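Local atomic coordinates of avidin (Gallus gallus, PDB entry 5LUR), a protein that binds biotin with very high affinity in its natural form and, in this engineered tetrameric version, holds the steroid progesterone. Residues M100-S105 and T117-N122; F76-T81 and R104-D109; E95-M100 and N122-L127. The protein carries 12 engineered substitutions. All coordinates share one frame; numbering follows the deposited sequence.

Overall arrangement
The three contacts follow strand 95-104 from end to end within one antiparallel beta-barrel. Contacts 1 and 3 are successive lengths of its pairing with strand 117-126, sharing Met100 and Asn122, and their centres lie about 15 Å apart. Contact 2 lies on the other flank of strand 95-104, at the end of its pairing with strand 80-89, where Arg104 bonds to Thr80; its centre is about 12 Å from that of contact 1, and Leu103 packs on Ser79, Thr80 and Thr81. Contacts 2 and 3 sit on opposite sides of the chain's centre, their own centres about 25 Å apart. All three reach the same progesterone: Trp101 and Asn122 meet its acetyl end, Thr81 its five-membered ring and Phe76 the region around C5 and C19.

Contact 1. Residues M100-S105 and T117-N122; sequences MWLLRS and TRVGYN. Engineered in segment 117-122: Tyr121 (natural residue Ile). With STR (progesterone), chain C.
The indole of Trp101 lies flat on the backbone of Gly120, where no side chain stands between them. Gly120 CA makes a CH-pi contact 3.6 Å from the centroid of the Trp101 six-membered ring, 23° off its normal, and Val119 C lies over the rim of the same face. On the opposite face, progesterone C16 sits above the middle of the ring, so the indole is sandwiched between strand and steroid. With CG between the backbone N and the carbonyl carbon (chi1 54°), the ring is brought across to strand 117-122. Next to it, Leu103 and Arg118 run side by side, CD2 of Leu103 being 4.1 Å from CD of Arg118. The opposite face of the sheet carries Met100, Leu102 and Val119; Leu102 CD2 meets Val119 CB at 3.9 Å, and this layer packs against neighbouring subunits. The engineered Tyr121 also belongs to it, with CB touching Met100 CE and its ring stacked on Tyr121 of the fourth subunit.

Two reciprocal backbone pairs join the strands: Trp101 N to Gly120 O (3.0 Å) with its return bond, and Leu103 N to Arg118 O (2.8 Å) with its own. At the indole edge, Trp101 NE1 gives a weak, bent bond to Tyr121 O (3.2 Å), and progesterone O20 lies 3.0 Å from Trp101 NE1. Farther out, Arg104 NE bonds to Ser105 O, while NH1 forms a salt bridge with Asp113 of the same chain and NH2 bonds to Gln86 of the second subunit. A tryptophan laid along the ligand from the wall of an antiparallel barrel is characteristic of the avidin binding pocket.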
loop_
_atom_site.group_PDB
_atom_site.type_symbol
_atom_site.label_atom_id
_atom_site.label_comp_id
_atom_site.label_asym_id
_atom_site.label_seq_id
_atom_site.Cartn_x
_atom_site.Cartn_y
_atom_site.Cartn_z
ATOM N N MET A 100 -1.380 -9.464 2.017
ATOM C CA MET A 100 -1.473 -8.048 2.308
ATOM C C MET A 100 -2.883 -7.642 2.074
ATOM O O MET A 100 -3.586 -8.282 1.284
ATOM C CB MET A 100 -0.519 -7.246 1.445
ATOM C CG MET A 100 0.903 -7.699 1.703
ATOM S SD MET A 100 2.101 -6.416 1.521
ATOM C CE MET A 100 1.643 -5.280 2.831
ATOM N N TRP A 101 -3.292 -6.587 2.774
ATOM C CA TRP A 101 -4.657 -6.156 2.737
ATOM C C TRP A 101 -4.839 -4.654 2.656
ATOM O O TRP A 101 -3.941 -3.890 2.990
ATOM C CB TRP A 101 -5.379 -6.691 3.970
ATOM C CG TRP A 101 -4.756 -6.373 5.324
ATOM C CD1 TRP A 101 -4.030 -7.222 6.087
ATOM C CD2 TRP A 101 -4.850 -5.147 6.067
ATOM N NE1 TRP A 101 -3.644 -6.622 7.247
ATOM C CE2 TRP A 101 -4.141 -5.347 7.279
ATOM C CE3 TRP A 101 -5.446 -3.898 5.829
ATOM C CZ2 TRP A 101 -4.007 -4.331 8.264
ATOM C CZ3 TRP A 101 -5.309 -2.899 6.788
ATOM C CH2 TRP A 101 -4.587 -3.123 7.993
ATOM N N LEU A 102 -6.035 -4.248 2.229
ATOM C CA LEU A 102 -6.446 -2.836 2.259
ATOM C C LEU A 102 -7.750 -2.727 2.996
ATOM O O LEU A 102 -8.691 -3.411 2.659
ATOM C CB LEU A 102 -6.642 -2.276 0.854
ATOM C CG LEU A 102 -5.408 -2.251 -0.013
ATOM C CD1 LEU A 102 -5.790 -2.006 -1.445
ATOM C CD2 LEU A 102 -4.464 -1.172 0.480
ATOM N N LEU A 103 -7.805 -1.860 3.985
ATOM C CA LEU A 103 -9.011 -1.664 4.741
ATOM C C LEU A 103 -9.590 -0.309 4.412
ATOM O O LEU A 103 -8.960 0.726 4.703
ATOM C CB LEU A 103 -8.705 -1.757 6.225
ATOM C CG LEU A 103 -9.714 -1.162 7.200
ATOM C CD1 LEU A 103 -11.069 -1.813 7.087
ATOM C CD2 LEU A 103 -9.150 -1.343 8.592
ATOM N N ARG A 104 -10.787 -0.330 3.823
ATOM C CA ARG A 104 -11.502 0.864 3.404
ATOM C C ARG A 104 -12.509 1.284 4.464
ATOM O O ARG A 104 -13.387 0.506 4.825
ATOM C CB ARG A 104 -12.235 0.611 2.095
ATOM C CG ARG A 104 -13.101 1.767 1.620
ATOM C CD ARG A 104 -12.221 2.961 1.286
ATOM N NE ARG A 104 -12.947 4.222 1.280
ATOM C CZ ARG A 104 -12.727 5.226 0.434
ATOM N NH1 ARG A 104 -11.802 5.148 -0.523
ATOM N NH2 ARG A 104 -13.466 6.331 0.525
ATOM N N SER A 105 -12.385 2.515 4.940
ATOM C CA SER A 105 -13.366 3.092 5.843
ATOM C C SER A 105 -14.425 3.871 5.077
ATOM O O SER A 105 -14.214 4.304 3.944
ATOM C CB SER A 105 -12.674 4.006 6.857
ATOM O OG SER A 105 -12.016 3.228 7.843
ATOM N N THR A 117 -8.112 4.813 3.505
ATOM C CA THR A 117 -7.568 3.520 3.111
ATOM C C THR A 117 -6.307 3.153 3.869
ATOM O O THR A 117 -5.282 3.819 3.747
ATOM C CB THR A 117 -7.267 3.451 1.602
ATOM O OG1 THR A 117 -8.456 3.776 0.857
ATOM C CG2 THR A 117 -6.796 2.049 1.213
ATOM N N ARG A 118 -6.406 2.054 4.620
ATOM C CA ARG A 118 -5.271 1.471 5.320
ATOM C C ARG A 118 -4.743 0.292 4.604
ATOM O O ARG A 118 -5.462 -0.348 3.861
ATOM C CB ARG A 118 -5.658 0.997 6.701
ATOM C CG ARG A 118 -5.765 2.153 7.627
ATOM C CD ARG A 118 -6.464 1.785 8.911
ATOM N NE ARG A 118 -6.977 3.006 9.481
ATOM C CZ ARG A 118 -7.681 3.092 10.584
ATOM N NH1 ARG A 118 -7.967 2.002 11.286
ATOM N NH2 ARG A 118 -8.091 4.295 10.987
ATOM N N VAL A 119 -3.480 -0.000 4.897
ATOM C CA VAL A 119 -2.754 -1.128 4.346
ATOM C C VAL A 119 -2.065 -1.833 5.510
ATOM O O VAL A 119 -1.621 -1.171 6.453
ATOM C CB VAL A 119 -1.725 -0.689 3.255
ATOM C CG1 VAL A 119 -0.697 0.313 3.794
ATOM C CG2 VAL A 119 -1.029 -1.894 2.616
ATOM N N GLY A 120 -2.021 -3.162 5.458
ATOM C CA GLY A 120 -1.205 -3.946 6.366
ATOM C C GLY A 120 -0.951 -5.304 5.768
ATOM O O GLY A 120 -1.122 -5.490 4.560
ATOM N N TYR A 121 -0.551 -6.251 6.614
ATOM C CA TYR A 121 -0.183 -7.613 6.183
ATOM C C TYR A 121 -0.747 -8.627 7.182
ATOM O O TYR A 121 -1.141 -8.265 8.313
ATOM C CB TYR A 121 1.341 -7.755 6.060
ATOM C CG TYR A 121 2.005 -7.679 7.392
ATOM C CD1 TYR A 121 2.286 -6.445 7.996
ATOM C CD2 TYR A 121 2.309 -8.851 8.097
ATOM C CE1 TYR A 121 2.871 -6.386 9.266
ATOM C CE2 TYR A 121 2.882 -8.811 9.365
ATOM C CZ TYR A 121 3.167 -7.591 9.947
ATOM O OH TYR A 121 3.724 -7.612 11.201
ATOM N N ASN A 122 -0.804 -9.886 6.752
ATOM C CA ASN A 122 -1.168 -10.968 7.638
ATOM C C ASN A 122 -0.615 -12.251 7.136
ATOM O O ASN A 122 -0.656 -12.503 5.940
ATOM C CB ASN A 122 -2.680 -11.101 7.725
ATOM C CG ASN A 122 -3.206 -10.825 9.101
ATOM O OD1 ASN A 122 -2.581 -11.190 10.100
ATOM N ND2 ASN A 122 -4.371 -10.212 9.175
HETATM C C1 STR C . -11.418 -5.968 14.814
HETATM C C2 STR C . -11.579 -4.758 15.727
HETATM C C3 STR C . -12.549 -3.731 15.180
HETATM O O3 STR C . -13.047 -2.930 15.951
HETATM C C4 STR C . -12.898 -3.671 13.738
HETATM C C5 STR C . -12.424 -4.564 12.840
HETATM C C6 STR C . -12.721 -4.302 11.370
HETATM C C7 STR C . -11.453 -4.463 10.510
HETATM C C8 STR C . -10.462 -5.595 10.910
HETATM C C9 STR C . -10.219 -5.613 12.464
HETATM C C10 STR C . -11.559 -5.786 13.254
HETATM C C11 STR C . -9.061 -6.563 12.912
HETATM C C12 STR C . -7.790 -6.510 12.049
HETATM C C13 STR C . -8.096 -6.644 10.548
HETATM C C14 STR C . -9.105 -5.557 10.135
HETATM C C15 STR C . -9.054 -5.593 8.609
HETATM C C16 STR C . -7.613 -5.970 8.304
HETATM C C17 STR C . -6.918 -6.284 9.645
HETATM C C18 STR C . -8.585 -8.084 10.226
HETATM C C19 STR C . -12.272 -7.090 12.792
HETATM C C20 STR C . -5.777 -7.318 9.680
HETATM O O20 STR C . -5.659 -8.174 8.807
HETATM C C21 STR C . -4.777 -7.300 10.821
#

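Contact 2. Residues F76-T81 and R104-D109; sequences FSESTT and RSSVND. With STR (progesterone), chain C.
Thr80 and Arg104 form an antiparallel hydrogen-bonded pair. The bond from Arg104 N to Thr80 O, 2.7 Å long, arrives almost in line with the carbonyl, whereas the return bond from Thr80 N to Arg104 O, 3.0 Å, lies in the carbonyl plane. Past this pair the direct backbone bonds between the segments give way to a water, which accepts from Ser106 N at 2.9 Å and is hydrogen-bonded to Ser79 OG at 3.0 Å. The approach to the strand is shaped by an ST turn, in which Ser77 OG receives the backbone N-H of Ser79. Glu78 reaches over to Ser106 with its chain extended, and OE1 lies 3.1 Å from Ser106 OG, at best a weak hydrogen bond; the principal partner of this carboxylate is Arg63 of the second subunit.

Packing here is modest. Glu78 CB rests against Ser106 CB at 3.8 Å, and Ser79 CB lies against the carbonyl of Arg104. At the other end, Phe76 turns its ring edge to the steroid, CZ lying 3.5 Å from progesterone C19 and CE1 close to C4. Truncation to an alanine here would probably leave the C4-C5-C19 side of the steroid without this aromatic neighbour and open a gap toward Val41 and Lys49. Thr81, whose OG1 is bonded to Trp74, meets progesterone C15 with both branches, OG1 at 3.3 Å and CG2 somewhat farther off.

The contact thus marks where strands 80-89 and 95-104 begin and end their pairing: strand 67-72 flanks the first through Val72, strand 117-126 adjoins the second, and the second subunit packs on Thr80 and Arg104.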
loop_
_atom_site.group_PDB
_atom_site.type_symbol
_atom_site.label_atom_id
_atom_site.label_comp_id
_atom_site.label_asym_id
_atom_site.label_seq_id
_atom_site.Cartn_x
_atom_site.Cartn_y
_atom_site.Cartn_z
ATOM N N PHE A 76 -20.369 -5.756 11.455
ATOM C CA PHE A 76 -20.509 -4.829 12.584
ATOM C C PHE A 76 -20.024 -3.424 12.223
ATOM O O PHE A 76 -19.917 -2.581 13.092
ATOM C CB PHE A 76 -19.709 -5.364 13.767
ATOM C CG PHE A 76 -18.306 -5.718 13.409
ATOM C CD1 PHE A 76 -17.332 -4.742 13.329
ATOM C CD2 PHE A 76 -17.979 -7.031 13.064
ATOM C CE1 PHE A 76 -16.049 -5.064 12.961
ATOM C CE2 PHE A 76 -16.681 -7.364 12.686
ATOM C CZ PHE A 76 -15.718 -6.371 12.642
ATOM N N SER A 77 -19.751 -3.166 10.947
ATOM C CA SER A 77 -19.056 -1.940 10.525
ATOM C C SER A 77 -19.450 -1.563 9.107
ATOM O O SER A 77 -19.957 -2.402 8.369
ATOM C CB SER A 77 -17.553 -2.180 10.617
ATOM O OG SER A 77 -16.810 -1.096 10.119
ATOM N N GLU A 78 -19.260 -0.293 8.746
ATOM C CA GLU A 78 -19.459 0.150 7.342
ATOM C C GLU A 78 -18.221 -0.057 6.462
ATOM O O GLU A 78 -18.267 0.230 5.273
ATOM C CB GLU A 78 -19.864 1.624 7.261
ATOM C CG GLU A 78 -21.229 1.959 7.866
ATOM C CD GLU A 78 -21.498 3.462 7.922
ATOM O OE1 GLU A 78 -20.690 4.258 7.386
ATOM O OE2 GLU A 78 -22.531 3.862 8.491
ATOM N N SER A 79 -17.122 -0.541 7.039
ATOM C CA SER A 79 -15.893 -0.747 6.301
ATOM C C SER A 79 -15.914 -1.981 5.417
ATOM O O SER A 79 -16.808 -2.816 5.478
ATOM C CB SER A 79 -14.737 -0.844 7.280
ATOM O OG SER A 79 -14.713 0.313 8.086
ATOM N N THR A 80 -14.903 -2.071 4.582
ATOM C CA THR A 80 -14.672 -3.248 3.761
ATOM C C THR A 80 -13.168 -3.497 3.754
ATOM O O THR A 80 -12.384 -2.548 3.737
ATOM C CB THR A 80 -15.150 -2.990 2.319
ATOM O OG1 THR A 80 -16.539 -2.715 2.335
ATOM C CG2 THR A 80 -14.926 -4.167 1.427
ATOM N N THR A 81 -12.765 -4.756 3.741
ATOM C CA THR A 81 -11.350 -5.071 3.671
ATOM C C THR A 81 -11.141 -6.055 2.555
ATOM O O THR A 81 -11.913 -6.981 2.469
ATOM C CB THR A 81 -10.827 -5.675 5.008
ATOM O OG1 THR A 81 -10.818 -4.659 6.017
ATOM C CG2 THR A 81 -9.416 -6.243 4.855
ATOM N N ARG A 104 -10.787 -0.330 3.823
ATOM C CA ARG A 104 -11.502 0.864 3.404
ATOM C C ARG A 104 -12.509 1.284 4.464
ATOM O O ARG A 104 -13.387 0.506 4.825
ATOM C CB ARG A 104 -12.235 0.611 2.095
ATOM C CG ARG A 104 -13.101 1.767 1.620
ATOM C CD ARG A 104 -12.221 2.961 1.286
ATOM N NE ARG A 104 -12.947 4.222 1.280
ATOM C CZ ARG A 104 -12.727 5.226 0.434
ATOM N NH1 ARG A 104 -11.802 5.148 -0.523
ATOM N NH2 ARG A 104 -13.466 6.331 0.525
ATOM N N SER A 105 -12.385 2.515 4.940
ATOM C CA SER A 105 -13.366 3.092 5.843
ATOM C C SER A 105 -14.425 3.871 5.077
ATOM O O SER A 105 -14.214 4.304 3.944
ATOM C CB SER A 105 -12.674 4.006 6.857
ATOM O OG SER A 105 -12.016 3.228 7.843
ATOM N N SER A 106 -15.580 4.052 5.700
ATOM C CA SER A 106 -16.618 4.912 5.136
ATOM C C SER A 106 -16.351 6.344 5.512
ATOM O O SER A 106 -16.243 6.651 6.698
ATOM C CB SER A 106 -17.980 4.535 5.684
ATOM O OG SER A 106 -18.968 5.246 4.964
ATOM N N VAL A 107 -16.247 7.216 4.512
ATOM C CA VAL A 107 -16.297 8.690 4.735
ATOM C C VAL A 107 -17.482 9.363 4.024
ATOM O O VAL A 107 -18.012 8.838 3.053
ATOM C CB VAL A 107 -14.963 9.416 4.370
ATOM C CG1 VAL A 107 -13.833 8.951 5.277
ATOM C CG2 VAL A 107 -14.578 9.244 2.899
ATOM N N ASN A 108 -17.873 10.536 4.519
ATOM C CA ASN A 108 -19.062 11.246 4.036
ATOM C C ASN A 108 -18.830 12.065 2.766
ATOM O O ASN A 108 -19.640 12.042 1.861
ATOM C CB ASN A 108 -19.620 12.127 5.137
ATOM C CG ASN A 108 -20.278 11.318 6.219
ATOM O OD1 ASN A 108 -21.382 10.797 6.042
ATOM N ND2 ASN A 108 -19.604 11.190 7.345
ATOM N N ASP A 109 -17.730 12.787 2.696
ATOM C CA ASP A 109 -17.450 13.632 1.546
ATOM C C ASP A 109 -16.264 13.066 0.759
ATOM O O ASP A 109 -15.256 12.665 1.327
ATOM C CB ASP A 109 -17.190 15.074 2.019
ATOM C CG ASP A 109 -16.804 16.003 0.884
ATOM O OD1 ASP A 109 -17.251 15.791 -0.270
ATOM O OD2 ASP A 109 -16.023 16.944 1.132
HETATM C C1 STR C . -11.418 -5.968 14.814
HETATM C C2 STR C . -11.579 -4.758 15.727
HETATM C C3 STR C . -12.549 -3.731 15.180
HETATM O O3 STR C . -13.047 -2.930 15.951
HETATM C C4 STR C . -12.898 -3.671 13.738
HETATM C C5 STR C . -12.424 -4.564 12.840
HETATM C C6 STR C . -12.721 -4.302 11.370
HETATM C C7 STR C . -11.453 -4.463 10.510
HETATM C C8 STR C . -10.462 -5.595 10.910
HETATM C C9 STR C . -10.219 -5.613 12.464
HETATM C C10 STR C . -11.559 -5.786 13.254
HETATM C C11 STR C . -9.061 -6.563 12.912
HETATM C C12 STR C . -7.790 -6.510 12.049
HETATM C C13 STR C . -8.096 -6.644 10.548
HETATM C C14 STR C . -9.105 -5.557 10.135
HETATM C C15 STR C . -9.054 -5.593 8.609
HETATM C C16 STR C . -7.613 -5.970 8.304
HETATM C C17 STR C . -6.918 -6.284 9.645
HETATM C C18 STR C . -8.585 -8.084 10.226
HETATM C C19 STR C . -12.272 -7.090 12.792
HETATM C C20 STR C . -5.777 -7.318 9.680
HETATM O O20 STR C . -5.659 -8.174 8.807
HETATM C C21 STR C . -4.777 -7.300 10.821
HETATM O O HOH W 1 -15.995 3.004 8.384
#

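Contact 3. Residues E95-M100 and N122-L127; sequences EVLKTM and NIFTRL. With STR (progesterone), chain C.
Glu95 and Arg126 form a salt bridge in which the guanidinium meets the carboxylate side-on, NE to OE1 at 2.7 Å and NH2 to OE2 at 3.1 Å. The two planes are turned 54° apart, and Glu95 OE1 is met from above the carboxylate plane while lying near that of the guanidinium. Ser9 N also bonds to Glu95 OE2, and Thr11 O to Arg126 NH1, tying in the start of the chain.

Backbone bonds pair Leu97 with Phe124 (N to O and O to N, both 2.9 Å) and Thr99 with Asn122. These strands are the last two in sequence of the antiparallel barrel typical of avidins, and Thr125 pairs on with Thr15 of the first strand to close it. Asn122 O takes two donors, Thr99 N (2.9 Å) and Thr99 OG1 (2.8 Å); the hydroxyl reaches it by standing between its own backbone N and carbonyl carbon (chi1 77°). Asn122 ND2 lies near progesterone O20, modelled implausibly close, so the nature of that contact is doubtful.

Among apolar contacts, Val96 and Ile123 lie alongside each other, their CG2 atoms 3.7 Å apart. On the other face, Leu97 CD1 touches Phe124 CB at 3.9 Å, and the ring of Phe124 presents its edge, at CE1, to Thr99 OG1.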
loop_
_atom_site.group_PDB
_atom_site.type_symbol
_atom_site.label_atom_id
_atom_site.label_comp_id
_atom_site.label_asym_id
_atom_site.label_seq_id
_atom_site.Cartn_x
_atom_site.Cartn_y
_atom_site.Cartn_z
ATOM N N GLU A 95 1.759 -25.365 5.126
ATOM C CA GLU A 95 1.052 -24.435 4.260
ATOM C C GLU A 95 0.844 -23.120 4.980
ATOM O O GLU A 95 0.287 -23.094 6.077
ATOM C CB GLU A 95 -0.337 -24.939 3.901
ATOM C CG GLU A 95 -0.420 -26.133 2.969
ATOM C CD GLU A 95 -1.813 -26.720 3.013
ATOM O OE1 GLU A 95 -2.186 -27.235 4.095
ATOM O OE2 GLU A 95 -2.548 -26.626 2.008
ATOM N N VAL A 96 1.227 -22.033 4.327
ATOM C CA VAL A 96 1.071 -20.714 4.897
ATOM C C VAL A 96 0.538 -19.749 3.848
ATOM O O VAL A 96 0.958 -19.790 2.697
ATOM C CB VAL A 96 2.379 -20.237 5.564
ATOM C CG1 VAL A 96 3.580 -20.960 5.019
ATOM C CG2 VAL A 96 2.587 -18.734 5.428
ATOM N N LEU A 97 -0.399 -18.901 4.256
ATOM C CA LEU A 97 -0.889 -17.813 3.424
ATOM C C LEU A 97 -0.122 -16.549 3.817
ATOM O O LEU A 97 -0.181 -16.148 4.968
ATOM C CB LEU A 97 -2.395 -17.617 3.641
ATOM C CG LEU A 97 -3.249 -18.884 3.584
ATOM C CD1 LEU A 97 -4.706 -18.664 3.989
ATOM C CD2 LEU A 97 -3.176 -19.462 2.184
ATOM N N LYS A 98 0.622 -15.947 2.890
ATOM C CA LYS A 98 1.226 -14.616 3.119
ATOM C C LYS A 98 0.327 -13.641 2.371
ATOM O O LYS A 98 0.131 -13.791 1.175
ATOM C CB LYS A 98 2.671 -14.482 2.608
ATOM C CG LYS A 98 3.605 -15.656 2.851
ATOM C CD LYS A 98 4.221 -15.702 4.241
ATOM C CE LYS A 98 5.667 -15.218 4.284
ATOM N NZ LYS A 98 5.727 -13.758 4.572
ATOM N N THR A 99 -0.220 -12.671 3.090
ATOM C CA THR A 99 -1.241 -11.786 2.567
ATOM C C THR A 99 -0.890 -10.346 2.877
ATOM O O THR A 99 -0.207 -10.055 3.846
ATOM C CB THR A 99 -2.668 -12.092 3.137
ATOM O OG1 THR A 99 -2.816 -11.597 4.478
ATOM C CG2 THR A 99 -2.940 -13.573 3.145
ATOM N N MET A 100 -1.380 -9.464 2.017
ATOM C CA MET A 100 -1.473 -8.048 2.308
ATOM C C MET A 100 -2.883 -7.642 2.074
ATOM O O MET A 100 -3.586 -8.282 1.284
ATOM C CB MET A 100 -0.519 -7.246 1.445
ATOM C CG MET A 100 0.903 -7.699 1.703
ATOM S SD MET A 100 2.101 -6.416 1.521
ATOM C CE MET A 100 1.643 -5.280 2.831
ATOM N N ASN A 122 -0.804 -9.886 6.752
ATOM C CA ASN A 122 -1.168 -10.968 7.638
ATOM C C ASN A 122 -0.615 -12.251 7.136
ATOM O O ASN A 122 -0.656 -12.503 5.940
ATOM C CB ASN A 122 -2.680 -11.101 7.725
ATOM C CG ASN A 122 -3.206 -10.825 9.101
ATOM O OD1 ASN A 122 -2.581 -11.190 10.100
ATOM N ND2 ASN A 122 -4.371 -10.212 9.175
ATOM N N ILE A 123 -0.125 -13.068 8.064
ATOM C CA ILE A 123 0.350 -14.417 7.766
ATOM C C ILE A 123 -0.581 -15.415 8.438
ATOM O O ILE A 123 -0.729 -15.376 9.661
ATOM C CB ILE A 123 1.742 -14.632 8.325
ATOM C CG1 ILE A 123 2.667 -13.555 7.761
ATOM C CG2 ILE A 123 2.229 -16.038 8.001
ATOM C CD1 ILE A 123 4.022 -13.462 8.431
ATOM N N PHE A 124 -1.206 -16.276 7.643
ATOM C CA PHE A 124 -2.071 -17.326 8.162
ATOM C C PHE A 124 -1.455 -18.731 8.097
ATOM O O PHE A 124 -0.762 -19.100 7.161
ATOM C CB PHE A 124 -3.389 -17.379 7.391
ATOM C CG PHE A 124 -4.199 -16.120 7.464
ATOM C CD1 PHE A 124 -3.998 -15.090 6.550
ATOM C CD2 PHE A 124 -5.184 -15.975 8.423
ATOM C CE1 PHE A 124 -4.754 -13.937 6.604
ATOM C CE2 PHE A 124 -5.944 -14.826 8.477
ATOM C CZ PHE A 124 -5.726 -13.803 7.569
ATOM N N THR A 125 -1.752 -19.526 9.098
ATOM C CA THR A 125 -1.370 -20.931 9.103
ATOM C C THR A 125 -2.592 -21.710 9.533
ATOM O O THR A 125 -3.540 -21.127 10.089
ATOM C CB THR A 125 -0.217 -21.212 10.077
ATOM O OG1 THR A 125 -0.593 -20.775 11.381
ATOM C CG2 THR A 125 1.058 -20.475 9.661
ATOM N N ARG A 126 -2.574 -23.010 9.247
ATOM C CA ARG A 126 -3.680 -23.895 9.617
ATOM C C ARG A 126 -3.820 -24.068 11.122
ATOM O O ARG A 126 -2.853 -23.938 11.880
ATOM C CB ARG A 126 -3.570 -25.254 8.912
ATOM C CG ARG A 126 -4.034 -25.170 7.471
ATOM C CD ARG A 126 -4.395 -26.519 6.938
ATOM N NE ARG A 126 -4.417 -26.549 5.471
ATOM C CZ ARG A 126 -5.380 -26.036 4.694
ATOM N NH1 ARG A 126 -6.443 -25.405 5.204
ATOM N NH2 ARG A 126 -5.269 -26.154 3.383
ATOM N N LEU A 127 -5.048 -24.368 11.530
ATOM C CA LEU A 127 -5.457 -24.334 12.927
ATOM C C LEU A 127 -5.865 -25.713 13.427
ATOM O O LEU A 127 -6.818 -26.304 12.908
ATOM C CB LEU A 127 -6.630 -23.376 13.013
ATOM C CG LEU A 127 -7.244 -23.042 14.355
ATOM C CD1 LEU A 127 -6.291 -22.293 15.271
ATOM C CD2 LEU A 127 -8.475 -22.207 14.056
HETATM C C1 STR C . -11.418 -5.968 14.814
HETATM C C2 STR C . -11.579 -4.758 15.727
HETATM C C3 STR C . -12.549 -3.731 15.180
HETATM O O3 STR C . -13.047 -2.930 15.951
HETATM C C4 STR C . -12.898 -3.671 13.738
HETATM C C5 STR C . -12.424 -4.564 12.840
HETATM C C6 STR C . -12.721 -4.302 11.370
HETATM C C7 STR C . -11.453 -4.463 10.510
HETATM C C8 STR C . -10.462 -5.595 10.910
HETATM C C9 STR C . -10.219 -5.613 12.464
HETATM C C10 STR C . -11.559 -5.786 13.254
HETATM C C11 STR C . -9.061 -6.563 12.912
HETATM C C12 STR C . -7.790 -6.510 12.049
HETATM C C13 STR C . -8.096 -6.644 10.548
HETATM C C14 STR C . -9.105 -5.557 10.135
HETATM C C15 STR C . -9.054 -5.593 8.609
HETATM C C16 STR C . -7.613 -5.970 8.304
HETATM C C17 STR C . -6.918 -6.284 9.645
HETATM C C18 STR C . -8.585 -8.084 10.226
HETATM C C19 STR C . -12.272 -7.090 12.792
HETATM C C20 STR C . -5.777 -7.318 9.680
HETATM O O20 STR C . -5.659 -8.174 8.807
HETATM C C21 STR C . -4.777 -7.300 10.821
#